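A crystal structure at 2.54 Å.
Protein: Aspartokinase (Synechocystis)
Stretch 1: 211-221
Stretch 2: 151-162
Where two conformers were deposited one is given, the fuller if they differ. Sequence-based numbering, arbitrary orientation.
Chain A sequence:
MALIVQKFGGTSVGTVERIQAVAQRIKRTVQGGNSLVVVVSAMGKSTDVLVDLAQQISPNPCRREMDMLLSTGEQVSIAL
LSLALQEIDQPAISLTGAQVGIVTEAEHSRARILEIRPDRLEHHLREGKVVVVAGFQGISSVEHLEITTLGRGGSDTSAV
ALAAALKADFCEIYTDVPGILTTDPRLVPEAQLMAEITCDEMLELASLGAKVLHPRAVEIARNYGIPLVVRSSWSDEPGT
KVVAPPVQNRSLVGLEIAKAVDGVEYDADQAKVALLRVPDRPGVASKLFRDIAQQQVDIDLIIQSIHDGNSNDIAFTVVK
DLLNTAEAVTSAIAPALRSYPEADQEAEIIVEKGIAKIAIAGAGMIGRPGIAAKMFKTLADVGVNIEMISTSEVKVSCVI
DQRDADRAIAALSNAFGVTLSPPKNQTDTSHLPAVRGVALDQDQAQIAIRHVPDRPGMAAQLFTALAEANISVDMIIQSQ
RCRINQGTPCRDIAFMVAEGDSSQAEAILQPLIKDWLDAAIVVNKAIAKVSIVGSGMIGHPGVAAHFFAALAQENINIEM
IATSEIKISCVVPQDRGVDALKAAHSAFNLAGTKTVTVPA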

# COMPACT_ATOMS: atom_id res chain seq x y z
N LYS A 211 25.44 -1.68 7.00
CA LYS A 211 24.22 -0.91 6.82
C LYS A 211 24.18 -0.28 5.42
O LYS A 211 23.44 0.68 5.18
CB LYS A 211 24.12 0.16 7.91
CG LYS A 211 24.59 -0.33 9.28
CD LYS A 211 24.99 0.82 10.22
CE LYS A 211 25.71 0.28 11.46
NZ LYS A 211 26.12 1.35 12.42
N VAL A 212 24.98 -0.81 4.50
CA VAL A 212 25.07 -0.25 3.15
C VAL A 212 24.66 -1.24 2.06
O VAL A 212 23.98 -0.85 1.11
CB VAL A 212 26.46 0.36 2.86
CG1 VAL A 212 27.51 -0.19 3.81
CG2 VAL A 212 26.86 0.13 1.41
N LEU A 213 25.06 -2.51 2.17
CA LEU A 213 24.51 -3.54 1.30
C LEU A 213 24.44 -4.98 1.83
O LEU A 213 25.14 -5.36 2.75
CB LEU A 213 25.08 -3.48 -0.12
CG LEU A 213 26.35 -4.22 -0.52
CD1 LEU A 213 26.47 -4.22 -2.04
CD2 LEU A 213 27.54 -3.55 0.11
N HIS A 214 23.55 -5.74 1.20
CA HIS A 214 23.18 -7.05 1.67
C HIS A 214 24.00 -8.17 1.01
O HIS A 214 24.05 -8.30 -0.21
CB HIS A 214 21.67 -7.27 1.53
CG HIS A 214 20.86 -6.51 2.55
ND1 HIS A 214 20.44 -5.21 2.35
CD2 HIS A 214 20.43 -6.86 3.78
CE1 HIS A 214 19.77 -4.80 3.42
NE2 HIS A 214 19.75 -5.79 4.30
N PRO A 215 24.69 -8.96 1.85
CA PRO A 215 25.55 -10.05 1.38
C PRO A 215 24.91 -10.93 0.29
O PRO A 215 25.61 -11.30 -0.66
CB PRO A 215 25.82 -10.86 2.66
CG PRO A 215 25.84 -9.81 3.71
CD PRO A 215 24.77 -8.80 3.32
N ARG A 216 23.62 -11.24 0.42
CA ARG A 216 22.94 -12.11 -0.55
C ARG A 216 23.02 -11.54 -1.96
O ARG A 216 23.09 -12.28 -2.94
CB ARG A 216 21.48 -12.35 -0.15
CG ARG A 216 20.66 -13.17 -1.16
CD ARG A 216 20.13 -14.45 -0.55
NE ARG A 216 19.94 -14.31 0.89
CZ ARG A 216 19.70 -15.31 1.73
NH1 ARG A 216 19.61 -16.56 1.28
NH2 ARG A 216 19.55 -15.07 3.03
N ALA A 217 23.01 -10.21 -2.05
CA ALA A 217 23.04 -9.53 -3.33
C ALA A 217 24.43 -9.52 -3.97
O ALA A 217 24.58 -9.71 -5.19
CB ALA A 217 22.51 -8.11 -3.17
N VAL A 218 25.46 -9.30 -3.16
CA VAL A 218 26.81 -9.38 -3.69
C VAL A 218 27.12 -10.80 -4.17
O VAL A 218 27.82 -10.99 -5.15
CB VAL A 218 27.88 -8.82 -2.71
CG1 VAL A 218 27.56 -9.23 -1.31
CG2 VAL A 218 29.26 -9.30 -3.09
N GLU A 219 26.53 -11.79 -3.49
CA GLU A 219 26.69 -13.19 -3.87
C GLU A 219 25.95 -13.54 -5.16
O GLU A 219 26.39 -14.38 -5.94
CB GLU A 219 26.26 -14.11 -2.72
CG GLU A 219 26.20 -15.60 -3.07
CD GLU A 219 25.88 -16.43 -1.85
OE1 GLU A 219 26.82 -16.78 -1.09
OE2 GLU A 219 24.68 -16.71 -1.63
N ILE A 220 24.80 -12.91 -5.38
CA ILE A 220 24.08 -13.12 -6.63
C ILE A 220 24.88 -12.49 -7.76
O ILE A 220 25.09 -13.13 -8.79
CB ILE A 220 22.65 -12.57 -6.58
CG1 ILE A 220 21.77 -13.50 -5.74
CG2 ILE A 220 22.05 -12.46 -7.97
CD1 ILE A 220 20.53 -12.82 -5.22
N ALA A 221 25.38 -11.28 -7.54
CA ALA A 221 26.23 -10.60 -8.52
C ALA A 221 27.45 -11.44 -8.90
O ALA A 221 27.75 -11.60 -10.09
CB ALA A 221 26.67 -9.23 -8.02
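Stretch 2, residues 151-162: GRGGSDTSAVAL

Stretch 2 begins as a loop and becomes a helix. Gly151 to Gly154 form a type I beta turn, closed by a hydrogen bond from Gly154 N to Gly151 O at 3.0 Å. Gly153 is at the N-cap position, and the helix runs from Gly154 through Leu162 and on beyond the stretch. Stretch 1 is built to a similar plan: a loop, His214 at the N-cap position, and a helix from Pro215 onward. The two helices run in the same direction, with an angle of 10° between their axes and a closest approach of 8.2 Å. His214 lies beside Gly153, with their CA atoms 5.7 Å apart. Ala217 lies beside Thr157, CA to CA 4.6 Å, and Ala221 beside Val160, CA to CA 6.1 Å. The contact buries 473 Å² in total.

Asp156 is the polar centre of the contact. Its chi1 is m (-64°), and its CA-to-CB bond points toward stretch 1. Its OD2 accepts two hydrogen bonds from His214. The stronger comes from the ring: His214 ND1 to Asp156 OD2 is 2.8 Å, with an angle of 163° at the hydrogen. The other comes from the backbone: His214 N to Asp156 OD2 is 3.1 Å, and at 132° it is weak. One carboxylate oxygen thus serves both the main chain and the side chain of the residue at the N-cap position of the other helix. OD2 lies at the edge of the imidazole, near its plane, as a bond to ND1 requires. It also packs against Leu213, whose CA is 3.5 Å from Asp156 OD2.

Gly153 covers one face of the same ring. Its CA is 3.0 Å from the centroid of the His214 ring and 7° off the ring normal, a CH-pi contact. The fit is tight. A CB on Gly153 would point toward stretch 1 and fall 2.2 Å from His214 CD2, a clash. Gly151, Arg152 and Gly153 are poorly ordered, and the Arg152 side chain is not modelled beyond CB.

Within stretch 2, the backbone donors from Thr157 to Leu162 are met by carbonyls four residues back. Thr157 N to Gly153 O, at 3.4 Å, is weak. Gly154 O is used twice, by Ser158 N and by Ser158 OG, each at 2.8 Å. The Ser158 CA-to-CB bond points away from stretch 1, and the residue makes no contact with it. Ser155 OG is satisfied elsewhere in the structure.

Past Asp156 the contact is largely apolar. Ala217 CB is 3.8 Å from Asp156 CB and 3.7 Å from Asp156 O, an oxygen already taken by Val160 N at 3.1 Å. Thr157 OG1 is 3.8 Å from Arg216 CG, a contact with carbon. The CA-to-CB bond of Val160 points toward stretch 1, and its chi1 is t. Val160 CG1 is 3.3 Å from Ile220 CG2 and 4.0 Å from Ala221 CB, while Val160 CG2 is 4.1 Å from Ala217 CB.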

# COMPACT_ATOMS: atom_id res chain seq x y z
N GLY A 151 11.59 -8.51 1.54
CA GLY A 151 12.03 -8.38 2.92
C GLY A 151 13.05 -7.28 3.13
O GLY A 151 13.21 -6.39 2.29
N ARG A 152 13.74 -7.34 4.27
CA ARG A 152 14.66 -6.28 4.70
C ARG A 152 15.66 -5.88 3.62
O ARG A 152 15.69 -4.72 3.19
CB ARG A 152 15.39 -6.70 5.97
N GLY A 153 16.48 -6.83 3.18
CA GLY A 153 17.50 -6.56 2.18
C GLY A 153 17.01 -6.80 0.76
O GLY A 153 17.80 -7.01 -0.16
N GLY A 154 15.69 -6.76 0.59
CA GLY A 154 15.08 -7.10 -0.68
C GLY A 154 15.43 -6.15 -1.80
O GLY A 154 15.50 -6.55 -2.96
N SER A 155 15.64 -4.88 -1.46
CA SER A 155 15.89 -3.85 -2.47
C SER A 155 17.17 -4.14 -3.25
O SER A 155 17.14 -4.14 -4.49
CB SER A 155 15.95 -2.47 -1.82
OG SER A 155 14.84 -2.27 -0.95
N ASP A 156 18.26 -4.39 -2.52
CA ASP A 156 19.56 -4.79 -3.09
C ASP A 156 19.45 -6.05 -3.95
O ASP A 156 19.98 -6.12 -5.07
CB ASP A 156 20.57 -5.07 -1.98
CG ASP A 156 20.88 -3.86 -1.15
OD1 ASP A 156 20.69 -2.74 -1.65
OD2 ASP A 156 21.32 -4.04 -0.00
N THR A 157 18.79 -7.05 -3.40
CA THR A 157 18.66 -8.33 -4.08
C THR A 157 17.82 -8.22 -5.34
O THR A 157 18.16 -8.82 -6.36
CB THR A 157 18.06 -9.41 -3.16
OG1 THR A 157 19.05 -9.88 -2.24
CG2 THR A 157 17.51 -10.57 -4.00
N SER A 158 16.73 -7.45 -5.26
CA SER A 158 15.88 -7.24 -6.43
C SER A 158 16.70 -6.62 -7.53
O SER A 158 16.66 -7.07 -8.67
CB SER A 158 14.69 -6.33 -6.10
OG SER A 158 13.81 -6.95 -5.17
N ALA A 159 17.48 -5.60 -7.18
CA ALA A 159 18.26 -4.87 -8.16
C ALA A 159 19.22 -5.78 -8.91
O ALA A 159 19.26 -5.78 -10.14
CB ALA A 159 19.01 -3.74 -7.50
N VAL A 160 20.00 -6.54 -8.16
CA VAL A 160 20.95 -7.46 -8.76
C VAL A 160 20.24 -8.52 -9.61
O VAL A 160 20.62 -8.74 -10.75
CB VAL A 160 21.89 -8.11 -7.71
CG1 VAL A 160 22.67 -9.24 -8.33
CG2 VAL A 160 22.84 -7.07 -7.12
N ALA A 161 19.23 -9.17 -9.04
CA ALA A 161 18.42 -10.15 -9.79
C ALA A 161 17.89 -9.58 -11.11
O ALA A 161 17.80 -10.29 -12.11
CB ALA A 161 17.27 -10.67 -8.95
N LEU A 162 17.55 -8.29 -11.11
CA LEU A 162 17.01 -7.64 -12.29
C LEU A 162 18.10 -7.44 -13.31
O LEU A 162 17.91 -7.77 -14.48
CB LEU A 162 16.38 -6.29 -11.93
CG LEU A 162 14.92 -6.35 -11.52
CD1 LEU A 162 14.48 -5.02 -10.97
CD2 LEU A 162 14.07 -6.75 -12.72